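Local coordinates for protein carbohydrate kinase, FGGY (Novosphingobium aromaticivorans, PDB 3H6E) that probably acts as a sugar kinase of the FGGY family, transferring phosphate from ATP to a carbohydrate, though its substrate is not established, at residues 30-35 with 422-427; 51-56 with 154-159; 244-249 with 415-420; 380-385 with 409-414. All coordinates share one frame; numbering follows the deposited sequence.

In the fold
Interaction 1 spans the two actin-like domains between which FGGY kinases hold their catalytic cleft, joining an edge strand of the first domain's sheet to a loop that follows strand 415-419. Interaction 2 packs two helices at that same sheet; its centre is about 18 Å from that of interaction 1, and the salt bridge from Arg-35 NH2 to Asp-52 OD2 (2.6 Å) ties them together. The loop of interaction 1 also touches interaction 3, about 21 Å away between centres, through Asn-423 and Phe-244. Interaction 4, its centre about 16 Å from that of interaction 3, holds the helix leading into strand 415-419. Interactions 2 and 4 are farthest apart, with centres about 41 Å from each other.

Interaction 1: 30-35 with 422-427; sequences LDRQVR and HNDVSF
Arg-32 and Asp-424 form a surface salt bridge between an edge strand of the first actin-like sheet and a loop that follows strand 415-419 of the second, an example of a charge pair that adds to the meeting of two domains. Arg-32 stands on strand 29-36, its CG anti to the backbone N (chi1 174°) and its chain extended as far as NE, which carries the guanidinium across to the loop. The contact is electrostatic and carries no hydrogen bond: Asp-424 OD1 lies 3.3 Å from Arg-32 NE but over a face of the guanidinium, so no N-H is aimed at it. The same oxygen is 3.2 Å from Arg-32 CD. On the opposite face sits the CG1 methyl of Val-34, leaving the flat group between a carboxylate oxygen and a methyl. Lys-19 brings a like charge close to Arg-32 NH2, and the negative charge of Asp-424 would probably offset part of that repulsion.

Asp-424 is held mainly by its own loop. It begins a type I beta turn, in which Phe-427 N donates to Asp-424 O. From strand 17-23, next to 29-36 in the sheet, Trp-23 packs against its side chain. Its second carboxylate oxygen makes an Asx turn: Ser-426 N donates to Asp-424 OD2 at 3.0 Å, with an N-H...O angle of 154°, reaching it from above the carboxylate plane.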
loop_
_atom_site.group_PDB
_atom_site.type_symbol
_atom_site.label_atom_id
_atom_site.label_comp_id
_atom_site.label_asym_id
_atom_site.label_seq_id
_atom_site.Cartn_x
_atom_site.Cartn_y
_atom_site.Cartn_z
ATOM N N LEU A 30 4.916 18.989 13.534
ATOM C CA LEU A 30 5.018 20.428 13.741
ATOM C C LEU A 30 4.498 21.209 12.539
ATOM O O LEU A 30 4.019 22.334 12.680
ATOM C CB LEU A 30 6.468 20.818 14.020
ATOM C CG LEU A 30 7.178 19.975 15.080
ATOM C CD1 LEU A 30 8.639 20.395 15.224
ATOM C CD2 LEU A 30 6.450 20.062 16.412
ATOM N N ASP A 31 4.600 20.607 11.360
ATOM C CA ASP A 31 4.189 21.274 10.131
ATOM C C ASP A 31 4.064 20.277 8.985
ATOM O O ASP A 31 4.674 19.206 9.004
ATOM C CB ASP A 31 5.190 22.372 9.759
ATOM C CG ASP A 31 4.641 23.337 8.726
ATOM O OD1 ASP A 31 3.496 23.799 8.903
ATOM O OD2 ASP A 31 5.354 23.638 7.745
ATOM N N ARG A 32 3.268 20.639 7.986
ATOM C CA ARG A 32 3.071 19.796 6.818
ATOM C C ARG A 32 2.820 20.654 5.586
ATOM O O ARG A 32 2.065 21.625 5.635
ATOM C CB ARG A 32 1.903 18.835 7.047
ATOM C CG ARG A 32 1.519 17.994 5.837
ATOM C CD ARG A 32 0.676 16.799 6.263
ATOM N NE ARG A 32 -0.251 16.368 5.225
ATOM C CZ ARG A 32 -1.515 16.771 5.153
ATOM N NH1 ARG A 32 -1.994 17.613 6.060
ATOM N NH2 ARG A 32 -2.303 16.336 4.178
ATOM N N GLN A 33 3.471 20.295 4.487
ATOM C CA GLN A 33 3.292 20.989 3.221
ATOM C C GLN A 33 2.916 19.975 2.147
ATOM O O GLN A 33 3.625 18.992 1.935
ATOM C CB GLN A 33 4.570 21.733 2.834
ATOM C CG GLN A 33 4.866 22.946 3.705
ATOM C CD GLN A 33 4.052 24.161 3.299
ATOM O OE1 GLN A 33 4.108 24.604 2.149
ATOM N NE2 GLN A 33 3.292 24.711 4.245
ATOM N N VAL A 34 1.792 20.212 1.477
ATOM C CA VAL A 34 1.306 19.275 0.474
ATOM C C VAL A 34 1.210 19.917 -0.908
ATOM O O VAL A 34 1.453 21.114 -1.069
ATOM C CB VAL A 34 -0.059 18.694 0.861
ATOM C CG1 VAL A 34 -0.082 18.366 2.346
ATOM C CG2 VAL A 34 -1.170 19.672 0.507
ATOM N N ARG A 35 0.841 19.109 -1.897
ATOM C CA ARG A 35 0.858 19.530 -3.289
ATOM C C ARG A 35 0.533 18.347 -4.191
ATOM O O ARG A 35 1.278 17.368 -4.226
ATOM C CB ARG A 35 2.241 20.067 -3.641
ATOM C CG ARG A 35 2.476 20.286 -5.117
ATOM C CD ARG A 35 3.924 20.008 -5.459
ATOM N NE ARG A 35 4.390 20.836 -6.563
ATOM C CZ ARG A 35 5.407 20.519 -7.357
ATOM N NH1 ARG A 35 6.060 19.378 -7.178
ATOM N NH2 ARG A 35 5.763 21.340 -8.333
ATOM N N HIS A 422 -6.707 10.195 14.609
ATOM C CA HIS A 422 -6.100 10.291 13.291
ATOM C C HIS A 422 -4.584 10.286 13.421
ATOM O O HIS A 422 -4.035 10.796 14.400
ATOM C CB HIS A 422 -6.555 11.565 12.570
ATOM C CG HIS A 422 -5.674 11.956 11.424
ATOM N ND1 HIS A 422 -5.782 11.388 10.172
ATOM C CD2 HIS A 422 -4.666 12.857 11.341
ATOM C CE1 HIS A 422 -4.878 11.920 9.369
ATOM N NE2 HIS A 422 -4.187 12.815 10.055
ATOM N N ASN A 423 -3.915 9.700 12.436
ATOM C CA ASN A 423 -2.464 9.768 12.338
ATOM C C ASN A 423 -2.078 10.166 10.927
ATOM O O ASN A 423 -2.541 9.557 9.963
ATOM C CB ASN A 423 -1.837 8.420 12.683
ATOM C CG ASN A 423 -1.757 8.182 14.168
ATOM O OD1 ASN A 423 -1.148 8.963 14.893
ATOM N ND2 ASN A 423 -2.367 7.098 14.634
ATOM N N ASP A 424 -1.242 11.190 10.793
ATOM C CA ASP A 424 -0.810 11.603 9.467
ATOM C C ASP A 424 -0.171 10.423 8.751
ATOM O O ASP A 424 0.576 9.647 9.349
ATOM C CB ASP A 424 0.167 12.773 9.527
ATOM C CG ASP A 424 0.584 13.247 8.143
ATOM O OD1 ASP A 424 -0.206 13.974 7.498
ATOM O OD2 ASP A 424 1.701 12.890 7.705
ATOM N N VAL A 425 -0.469 10.298 7.466
ATOM C CA VAL A 425 -0.032 9.155 6.678
ATOM C C VAL A 425 1.482 8.922 6.750
ATOM O O VAL A 425 1.955 7.808 6.513
ATOM C CB VAL A 425 -0.468 9.306 5.204
ATOM C CG1 VAL A 425 0.494 10.215 4.450
ATOM C CG2 VAL A 425 -0.566 7.947 4.535
ATOM N N SER A 426 2.234 9.965 7.097
ATOM C CA SER A 426 3.698 9.905 7.064
ATOM C C SER A 426 4.361 9.509 8.390
ATOM O O SER A 426 5.588 9.405 8.466
ATOM C CB SER A 426 4.280 11.243 6.580
ATOM O OG SER A 426 3.935 11.510 5.228
ATOM N N PHE A 427 3.564 9.285 9.431
ATOM C CA PHE A 427 4.134 9.000 10.747
ATOM C C PHE A 427 5.078 7.803 10.742
ATOM O O PHE A 427 6.176 7.870 11.296
ATOM C CB PHE A 427 3.049 8.783 11.804
ATOM C CG PHE A 427 3.576 8.182 13.080
ATOM C CD1 PHE A 427 4.400 8.917 13.916
ATOM C CD2 PHE A 427 3.268 6.876 13.428
ATOM C CE1 PHE A 427 4.899 8.368 15.081
ATOM C CE2 PHE A 427 3.762 6.321 14.594
ATOM C CZ PHE A 427 4.578 7.071 15.423
#

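Interaction 2: 51-56 with 154-159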
loop_
_atom_site.group_PDB
_atom_site.type_symbol
_atom_site.label_atom_id
_atom_site.label_comp_id
_atom_site.label_asym_id
_atom_site.label_seq_id
_atom_site.Cartn_x
_atom_site.Cartn_y
_atom_site.Cartn_z
ATOM N N PRO A 51 12.071 16.292 -11.986
ATOM C CA PRO A 51 12.795 17.566 -11.930
ATOM C C PRO A 51 12.021 18.597 -11.120
ATOM O O PRO A 51 12.579 19.246 -10.236
ATOM C CB PRO A 51 12.855 18.003 -13.399
ATOM C CG PRO A 51 12.681 16.753 -14.183
ATOM C CD PRO A 51 11.775 15.883 -13.370
ATOM N N ASP A 52 10.733 18.722 -11.418
ATOM C CA ASP A 52 9.897 19.756 -10.828
ATOM C C ASP A 52 9.604 19.512 -9.349
ATOM O O ASP A 52 9.575 20.450 -8.553
ATOM C CB ASP A 52 8.595 19.878 -11.616
ATOM C CG ASP A 52 7.745 21.032 -11.153
ATOM O OD1 ASP A 52 8.235 22.182 -11.177
ATOM O OD2 ASP A 52 6.582 20.787 -10.777
ATOM N N THR A 53 9.375 18.257 -8.981
ATOM C CA THR A 53 9.131 17.926 -7.584
ATOM C C THR A 53 10.381 18.204 -6.759
ATOM O O THR A 53 10.296 18.655 -5.612
ATOM C CB THR A 53 8.710 16.460 -7.406
ATOM O OG1 THR A 53 7.393 16.279 -7.941
ATOM C CG2 THR A 53 8.705 16.084 -5.933
ATOM N N GLY A 54 11.539 17.938 -7.355
ATOM C CA GLY A 54 12.811 18.232 -6.723
ATOM C C GLY A 54 12.890 19.696 -6.344
ATOM O O GLY A 54 13.423 20.050 -5.293
ATOM N N ARG A 55 12.348 20.553 -7.205
ATOM C CA ARG A 55 12.311 21.985 -6.931
ATOM C C ARG A 55 11.379 22.307 -5.767
ATOM O O ARG A 55 11.821 22.829 -4.745
ATOM C CB ARG A 55 11.905 22.770 -8.179
ATOM C CG ARG A 55 12.818 22.526 -9.366
ATOM C CD ARG A 55 12.438 23.383 -10.563
ATOM N NE ARG A 55 12.941 22.819 -11.814
ATOM C CZ ARG A 55 12.173 22.240 -12.731
ATOM N NH1 ARG A 55 10.863 22.159 -12.540
ATOM N NH2 ARG A 55 12.709 21.749 -13.843
ATOM N N TRP A 56 10.096 21.991 -5.919
ATOM C CA TRP A 56 9.122 22.266 -4.865
ATOM C C TRP A 56 9.657 21.892 -3.488
ATOM O O TRP A 56 9.460 22.622 -2.516
ATOM C CB TRP A 56 7.808 21.522 -5.114
ATOM C CG TRP A 56 6.875 21.549 -3.928
ATOM C CD1 TRP A 56 6.145 22.617 -3.483
ATOM C CD2 TRP A 56 6.574 20.463 -3.038
ATOM N NE1 TRP A 56 5.411 22.263 -2.376
ATOM C CE2 TRP A 56 5.655 20.948 -2.082
ATOM C CE3 TRP A 56 6.990 19.129 -2.956
ATOM C CZ2 TRP A 56 5.146 20.146 -1.059
ATOM C CZ3 TRP A 56 6.484 18.335 -1.937
ATOM C CH2 TRP A 56 5.571 18.846 -1.005
ATOM N N GLN A 154 13.930 5.636 -3.060
ATOM C CA GLN A 154 15.370 5.783 -2.882
ATOM C C GLN A 154 15.932 6.854 -3.799
ATOM O O GLN A 154 17.009 7.396 -3.544
ATOM C CB GLN A 154 16.091 4.453 -3.124
ATOM C CG GLN A 154 15.957 3.471 -1.981
ATOM C CD GLN A 154 14.509 3.200 -1.629
ATOM O OE1 GLN A 154 14.053 3.532 -0.536
ATOM N NE2 GLN A 154 13.769 2.617 -2.567
ATOM N N TYR A 155 15.208 7.159 -4.871
ATOM C CA TYR A 155 15.688 8.157 -5.818
ATOM C C TYR A 155 15.862 9.484 -5.107
ATOM O O TYR A 155 16.800 10.239 -5.372
ATOM C CB TYR A 155 14.738 8.339 -7.002
ATOM C CG TYR A 155 15.030 9.626 -7.729
ATOM C CD1 TYR A 155 16.122 9.726 -8.578
ATOM C CD2 TYR A 155 14.250 10.758 -7.529
ATOM C CE1 TYR A 155 16.414 10.908 -9.230
ATOM C CE2 TYR A 155 14.533 11.946 -8.179
ATOM C CZ TYR A 155 15.617 12.014 -9.029
ATOM O OH TYR A 155 15.914 13.187 -9.686
ATOM N N TRP A 156 14.946 9.760 -4.193
ATOM C CA TRP A 156 14.944 11.026 -3.492
ATOM C C TRP A 156 16.037 11.074 -2.436
ATOM O O TRP A 156 16.558 12.141 -2.123
ATOM C CB TRP A 156 13.554 11.291 -2.916
ATOM C CG TRP A 156 12.562 11.441 -4.015
ATOM C CD1 TRP A 156 11.586 10.557 -4.374
ATOM C CD2 TRP A 156 12.490 12.523 -4.951
ATOM N NE1 TRP A 156 10.892 11.037 -5.460
ATOM C CE2 TRP A 156 11.429 12.242 -5.834
ATOM C CE3 TRP A 156 13.212 13.709 -5.120
ATOM C CZ2 TRP A 156 11.069 13.106 -6.869
ATOM C CZ3 TRP A 156 12.856 14.563 -6.148
ATOM C CH2 TRP A 156 11.795 14.257 -7.010
ATOM N N ALA A 157 16.395 9.909 -1.908
ATOM C CA ALA A 157 17.493 9.819 -0.952
ATOM C C ALA A 157 18.850 9.982 -1.644
ATOM O O ALA A 157 19.859 10.196 -0.987
ATOM C CB ALA A 157 17.433 8.510 -0.173
ATOM N N TRP A 158 18.864 9.883 -2.970
ATOM C CA TRP A 158 20.081 10.094 -3.753
ATOM C C TRP A 158 20.110 11.534 -4.246
ATOM O O TRP A 158 21.170 12.096 -4.519
ATOM C CB TRP A 158 20.130 9.122 -4.934
ATOM C CG TRP A 158 21.053 9.535 -6.046
ATOM C CD1 TRP A 158 22.328 9.094 -6.261
ATOM C CD2 TRP A 158 20.766 10.463 -7.102
ATOM N NE1 TRP A 158 22.855 9.695 -7.380
ATOM C CE2 TRP A 158 21.918 10.538 -7.915
ATOM C CE3 TRP A 158 19.652 11.241 -7.435
ATOM C CZ2 TRP A 158 21.985 11.358 -9.044
ATOM C CZ3 TRP A 158 19.722 12.058 -8.559
ATOM C CH2 TRP A 158 20.881 12.108 -9.348
ATOM N N PHE A 159 18.920 12.115 -4.359
ATOM C CA PHE A 159 18.751 13.509 -4.742
ATOM C C PHE A 159 19.391 14.413 -3.693
ATOM O O PHE A 159 19.924 15.470 -4.015
ATOM C CB PHE A 159 17.256 13.818 -4.859
ATOM C CG PHE A 159 16.946 15.187 -5.388
ATOM C CD1 PHE A 159 16.838 15.410 -6.752
ATOM C CD2 PHE A 159 16.738 16.249 -4.521
ATOM C CE1 PHE A 159 16.547 16.670 -7.243
ATOM C CE2 PHE A 159 16.447 17.511 -5.004
ATOM C CZ PHE A 159 16.351 17.723 -6.369
#
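This is an apolar helix-helix contact in the actin-like first domain, where Trp-156 and Phe-159 of helix 152-159 close on a glycine of helix 50-63. The short axes approach to 11.8 Å and cross at -59°. Gly-54 permits the meeting: Phe-159 CZ rests 3.6 Å from Gly-54 CA, where the CB of any other residue would collide with it. Beside it Trp-156 CH2 lies 3.7 Å from Gly-54 N, and Trp-156 CZ3 lies over one face of the Phe-159 ring, offset toward the rim, 4.1 Å above its plane.

Thr-53 adds a methyl: with OG1 beside the backbone N (chi1 -70°) and bonded to the carbonyl of Asp-49, CG2 is left anti to that N and meets Trp-156 CH2 at 3.7 Å. Leu-13 of strand 9-13 touches both Thr-53 and Trp-156, so the helices share that strand as a floor. An alanine in place of Trp-156 is likely to open a gap between Thr-53, Gly-54 and Leu-13, and to leave one face of Phe-159 without its neighbour.

The indole is itself braced: Trp-152 meets it edge-to-face, and Tyr-155 CD2 lies over the centre of one face, 3.5 Å above the plane.

Interaction 3: 244-249 with 415-420; sequences FAEIAD and AVYTAN
Loop 244-249 runs alongside strand 415-419 without bonding to it: the CA atoms of Phe-244 and Ala-419 are 9.2 Å apart and those of Glu-246 and Tyr-417 9.3 Å, an opposed pairing bridged by side chains alone. The loop connects helix 233-241, which follows a strand of the first actin-like sheet, with strand 252-256 of the second. It is coiled on itself, Ile-247 N donating to Phe-244 O.

Tyr-417 carries most of the contact. With CG anti to its carbonyl carbon (chi1 -68°), the ring leans out from the strand toward the loop, and the methylenes of Glu-246 cross it obliquely near the hydroxyl end. Glu-246 CG is 3.6 Å from Tyr-417 OH and 3.9 Å from Tyr-417 CZ. Nearer the base of the ring, Ile-247 CD1 stands 4.5 Å from Tyr-417 CD2. Two residues further along the strand, Phe-244 CZ approaches CB of Ala-419 to 4.4 Å. Leu-443 of the next strand touches Phe-244, Glu-246 and Tyr-417 alike, forming a common apolar support. A serine in place of Tyr-417 would probably leave the Glu-246 methylenes and the tip of Ile-247 without their cover from the strand.

No hydrogen bond crosses between the segments. Glutamate contributes here through its hydrocarbon part, so the loop is held against the strand by dispersion and burial, a cohesion with little directional demand.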
loop_
_atom_site.group_PDB
_atom_site.type_symbol
_atom_site.label_atom_id
_atom_site.label_comp_id
_atom_site.label_asym_id
_atom_site.label_seq_id
_atom_site.Cartn_x
_atom_site.Cartn_y
_atom_site.Cartn_z
ATOM N N PHE A 244 1.682 0.537 17.588
ATOM C CA PHE A 244 0.666 0.240 18.590
ATOM C C PHE A 244 1.120 -0.907 19.488
ATOM O O PHE A 244 1.753 -1.857 19.025
ATOM C CB PHE A 244 -0.673 -0.099 17.929
ATOM C CG PHE A 244 -1.303 1.053 17.202
ATOM C CD1 PHE A 244 -1.720 2.180 17.891
ATOM C CD2 PHE A 244 -1.494 1.004 15.830
ATOM C CE1 PHE A 244 -2.305 3.244 17.226
ATOM C CE2 PHE A 244 -2.081 2.064 15.154
ATOM C CZ PHE A 244 -2.486 3.185 15.853
ATOM N N ALA A 245 0.791 -0.815 20.774
ATOM C CA ALA A 245 1.242 -1.794 21.757
ATOM C C ALA A 245 0.698 -3.195 21.494
ATOM O O ALA A 245 1.342 -4.183 21.845
ATOM C CB ALA A 245 0.886 -1.339 23.168
ATOM N N GLU A 246 -0.480 -3.279 20.878
ATOM C CA GLU A 246 -1.105 -4.572 20.596
ATOM C C GLU A 246 -0.539 -5.235 19.343
ATOM O O GLU A 246 -0.631 -6.452 19.179
ATOM C CB GLU A 246 -2.626 -4.437 20.446
ATOM C CG GLU A 246 -3.366 -4.077 21.725
ATOM C CD GLU A 246 -3.399 -2.587 21.971
ATOM O OE1 GLU A 246 -3.293 -1.824 20.988
ATOM O OE2 GLU A 246 -3.530 -2.179 23.144
ATOM N N ILE A 247 0.029 -4.431 18.454
ATOM C CA ILE A 247 0.547 -4.950 17.199
ATOM C C ILE A 247 2.021 -5.288 17.347
ATOM O O ILE A 247 2.398 -6.459 17.436
ATOM C CB ILE A 247 0.359 -3.937 16.063
ATOM C CG1 ILE A 247 -1.065 -3.379 16.083
ATOM C CG2 ILE A 247 0.669 -4.580 14.720
ATOM C CD1 ILE A 247 -2.141 -4.440 16.025
ATOM N N ALA A 248 2.847 -4.250 17.381
ATOM C CA ALA A 248 4.274 -4.408 17.619
ATOM C C ALA A 248 4.867 -5.559 16.819
ATOM O O ALA A 248 4.950 -5.506 15.590
ATOM C CB ALA A 248 4.544 -4.602 19.106
ATOM N N ASP A 249 5.268 -6.606 17.529
ATOM C CA ASP A 249 5.990 -7.707 16.919
ATOM C C ASP A 249 5.118 -8.950 16.788
ATOM O O ASP A 249 5.556 -9.974 16.264
ATOM C CB ASP A 249 7.216 -8.029 17.764
ATOM C CG ASP A 249 8.464 -8.165 16.937
ATOM O OD1 ASP A 249 8.394 -7.881 15.720
ATOM O OD2 ASP A 249 9.512 -8.545 17.507
ATOM N N ALA A 415 -8.935 -10.538 17.670
ATOM C CA ALA A 415 -9.089 -9.177 18.162
ATOM C C ALA A 415 -9.038 -8.170 17.014
ATOM O O ALA A 415 -7.961 -7.789 16.559
ATOM C CB ALA A 415 -8.021 -8.861 19.203
ATOM N N VAL A 416 -10.208 -7.750 16.545
ATOM C CA VAL A 416 -10.303 -6.719 15.515
ATOM C C VAL A 416 -10.163 -5.332 16.138
ATOM O O VAL A 416 -10.770 -5.040 17.166
ATOM C CB VAL A 416 -11.642 -6.810 14.762
ATOM C CG1 VAL A 416 -11.758 -5.694 13.733
ATOM C CG2 VAL A 416 -11.783 -8.176 14.103
ATOM N N TYR A 417 -9.363 -4.476 15.516
ATOM C CA TYR A 417 -9.085 -3.156 16.073
ATOM C C TYR A 417 -9.425 -2.009 15.120
ATOM O O TYR A 417 -9.520 -2.194 13.906
ATOM C CB TYR A 417 -7.610 -3.047 16.466
ATOM C CG TYR A 417 -7.203 -3.907 17.638
ATOM C CD1 TYR A 417 -7.653 -3.619 18.924
ATOM C CD2 TYR A 417 -6.349 -4.994 17.468
ATOM C CE1 TYR A 417 -7.278 -4.396 20.005
ATOM C CE2 TYR A 417 -5.966 -5.777 18.542
ATOM C CZ TYR A 417 -6.435 -5.473 19.811
ATOM O OH TYR A 417 -6.062 -6.242 20.892
ATOM N N THR A 418 -9.605 -0.823 15.693
ATOM C CA THR A 418 -9.657 0.423 14.937
ATOM C C THR A 418 -8.908 1.474 15.742
ATOM O O THR A 418 -8.858 1.395 16.967
ATOM C CB THR A 418 -11.100 0.903 14.679
ATOM O OG1 THR A 418 -11.818 0.951 15.918
ATOM C CG2 THR A 418 -11.816 -0.031 13.713
ATOM N N ALA A 419 -8.316 2.445 15.054
ATOM C CA ALA A 419 -7.495 3.457 15.709
ATOM C C ALA A 419 -8.333 4.492 16.461
ATOM O O ALA A 419 -9.486 4.742 16.118
ATOM C CB ALA A 419 -6.580 4.135 14.705
ATOM N N ASN A 420 -7.729 5.089 17.486
ATOM C CA ASN A 420 -8.410 6.025 18.370
ATOM C C ASN A 420 -8.421 7.437 17.802
ATOM O O ASN A 420 -9.453 8.107 17.786
ATOM C CB ASN A 420 -7.704 6.050 19.724
ATOM C CG ASN A 420 -8.668 6.113 20.877
ATOM O OD1 ASN A 420 -9.868 5.911 20.703
ATOM N ND2 ASN A 420 -8.149 6.380 22.070
#

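Interaction 4: 380-385 with 409-414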
loop_
_atom_site.group_PDB
_atom_site.type_symbol
_atom_site.label_atom_id
_atom_site.label_comp_id
_atom_site.label_asym_id
_atom_site.label_seq_id
_atom_site.Cartn_x
_atom_site.Cartn_y
_atom_site.Cartn_z
ATOM N N THR A 380 -13.147 -13.997 3.649
ATOM C CA THR A 380 -12.562 -14.965 2.731
ATOM C C THR A 380 -11.127 -14.583 2.374
ATOM O O THR A 380 -10.251 -15.444 2.288
ATOM C CB THR A 380 -13.402 -15.085 1.441
ATOM O OG1 THR A 380 -14.664 -15.688 1.750
ATOM C CG2 THR A 380 -12.685 -15.931 0.396
ATOM N N ALA A 381 -10.892 -13.289 2.175
ATOM C CA ALA A 381 -9.574 -12.799 1.786
ATOM C C ALA A 381 -8.541 -12.957 2.899
ATOM O O ALA A 381 -7.403 -13.352 2.649
ATOM C CB ALA A 381 -9.658 -11.356 1.338
ATOM N N LEU A 382 -8.946 -12.647 4.125
ATOM C CA LEU A 382 -8.078 -12.803 5.282
ATOM C C LEU A 382 -7.674 -14.257 5.477
ATOM O O LEU A 382 -6.556 -14.548 5.895
ATOM C CB LEU A 382 -8.772 -12.281 6.545
ATOM C CG LEU A 382 -8.838 -10.757 6.705
ATOM C CD1 LEU A 382 -10.091 -10.327 7.458
ATOM C CD2 LEU A 382 -7.568 -10.223 7.372
ATOM N N ASP A 383 -8.588 -15.170 5.168
ATOM C CA ASP A 383 -8.328 -16.602 5.314
ATOM C C ASP A 383 -7.388 -17.162 4.248
ATOM O O ASP A 383 -6.616 -18.075 4.524
ATOM C CB ASP A 383 -9.637 -17.392 5.334
ATOM C CG ASP A 383 -10.367 -17.262 6.653
ATOM O OD1 ASP A 383 -9.718 -16.854 7.641
ATOM O OD2 ASP A 383 -11.577 -17.568 6.705
ATOM N N LEU A 384 -7.462 -16.622 3.034
ATOM C CA LEU A 384 -6.551 -17.026 1.960
ATOM C C LEU A 384 -5.079 -16.898 2.345
ATOM O O LEU A 384 -4.239 -17.626 1.826
ATOM C CB LEU A 384 -6.816 -16.213 0.689
ATOM C CG LEU A 384 -7.608 -16.865 -0.447
ATOM C CD1 LEU A 384 -8.649 -17.842 0.077
ATOM C CD2 LEU A 384 -8.246 -15.802 -1.334
ATOM N N ILE A 385 -4.769 -15.978 3.253
ATOM C CA ILE A 385 -3.382 -15.701 3.617
ATOM C C ILE A 385 -3.050 -16.121 5.048
ATOM O O ILE A 385 -1.939 -15.893 5.523
ATOM C CB ILE A 385 -3.026 -14.203 3.427
ATOM C CG1 ILE A 385 -3.987 -13.317 4.224
ATOM C CG2 ILE A 385 -3.062 -13.827 1.951
ATOM C CD1 ILE A 385 -3.669 -11.837 4.140
ATOM N N SER A 409 -17.531 -10.215 14.707
ATOM C CA SER A 409 -18.417 -11.360 14.905
ATOM C C SER A 409 -17.927 -12.586 14.149
ATOM O O SER A 409 -17.936 -13.700 14.675
ATOM C CB SER A 409 -19.844 -11.022 14.467
ATOM O OG SER A 409 -20.359 -9.920 15.196
ATOM N N LEU A 410 -17.506 -12.377 12.905
ATOM C CA LEU A 410 -17.007 -13.470 12.078
ATOM C C LEU A 410 -15.737 -14.079 12.667
ATOM O O LEU A 410 -15.536 -15.289 12.600
ATOM C CB LEU A 410 -16.763 -12.994 10.644
ATOM C CG LEU A 410 -18.029 -12.656 9.848
ATOM C CD1 LEU A 410 -17.698 -11.876 8.585
ATOM C CD2 LEU A 410 -18.796 -13.921 9.513
ATOM N N ARG A 411 -14.893 -13.232 13.250
ATOM C CA ARG A 411 -13.651 -13.679 13.873
ATOM C C ARG A 411 -13.715 -13.487 15.385
ATOM O O ARG A 411 -13.059 -12.599 15.939
ATOM C CB ARG A 411 -12.466 -12.910 13.292
ATOM C CG ARG A 411 -12.525 -12.778 11.784
ATOM C CD ARG A 411 -11.163 -13.036 11.172
ATOM N NE ARG A 411 -11.288 -13.516 9.802
ATOM C CZ ARG A 411 -10.344 -14.187 9.155
ATOM N NH1 ARG A 411 -9.189 -14.474 9.752
ATOM N NH2 ARG A 411 -10.563 -14.574 7.906
ATOM N N PRO A 412 -14.502 -14.339 16.059
ATOM C CA PRO A 412 -14.910 -14.180 17.464
ATOM C C PRO A 412 -13.744 -14.153 18.464
ATOM O O PRO A 412 -13.759 -13.338 19.389
ATOM C CB PRO A 412 -15.784 -15.416 17.702
ATOM C CG PRO A 412 -15.267 -16.413 16.692
ATOM C CD PRO A 412 -15.042 -15.581 15.483
ATOM N N ASP A 413 -12.763 -15.033 18.287
ATOM C CA ASP A 413 -11.626 -15.107 19.197
ATOM C C ASP A 413 -10.504 -14.201 18.714
ATOM O O ASP A 413 -9.513 -13.993 19.412
ATOM C CB ASP A 413 -11.112 -16.543 19.305
ATOM C CG ASP A 413 -12.196 -17.523 19.673
ATOM O OD1 ASP A 413 -12.991 -17.224 20.582
ATOM O OD2 ASP A 413 -12.249 -18.602 19.054
ATOM N N CYS A 414 -10.661 -13.677 17.506
ATOM C CA CYS A 414 -9.702 -12.730 16.962
ATOM C C CYS A 414 -9.980 -11.345 17.533
ATOM O O CYS A 414 -11.121 -11.017 17.859
ATOM C CB CYS A 414 -9.794 -12.709 15.435
ATOM S SG CYS A 414 -8.705 -11.528 14.617
#
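Arg-411 and Asp-383 form a salt bridge between the residue that follows helix 401-410 and the last turn of helix 363-384. Arg-411 NH2 donates to Asp-383 OD1, but the modelled 2.4 Å is implausibly short and the N-H...O angle of 119° is strongly bent, so the pairing of charges is surer than its exact geometry. The two side chains come from opposite directions, with carboxylate and guanidinium planes 38° apart. Asp-379 adds a long, weak ion pair to NE, and the carbonyl of Ser-387 a weak hydrogen bond from NH1; several acceptors thus share one cation.

Packing fixes the group from another side. Leu-382 CB lies over one face of the Arg-411 guanidinium, toward its rim, and is 3.2 Å from NH2. Further along, Leu-382 CD1 is 4.1 Å from Arg-411 NE. The arginine bends at chi2 (-137°) to bring its flat head there.

Strand 390-394, helix 401-410 and strand 415-419 make a beta-alpha-beta crossover with the two strands parallel and adjacent in the second sheet. Ile-391 of that first strand touches Leu-382 and Arg-411 alike, while Leu-410 packs on helix 363-384, so the bridge spans two neighbouring helices beside the sheet.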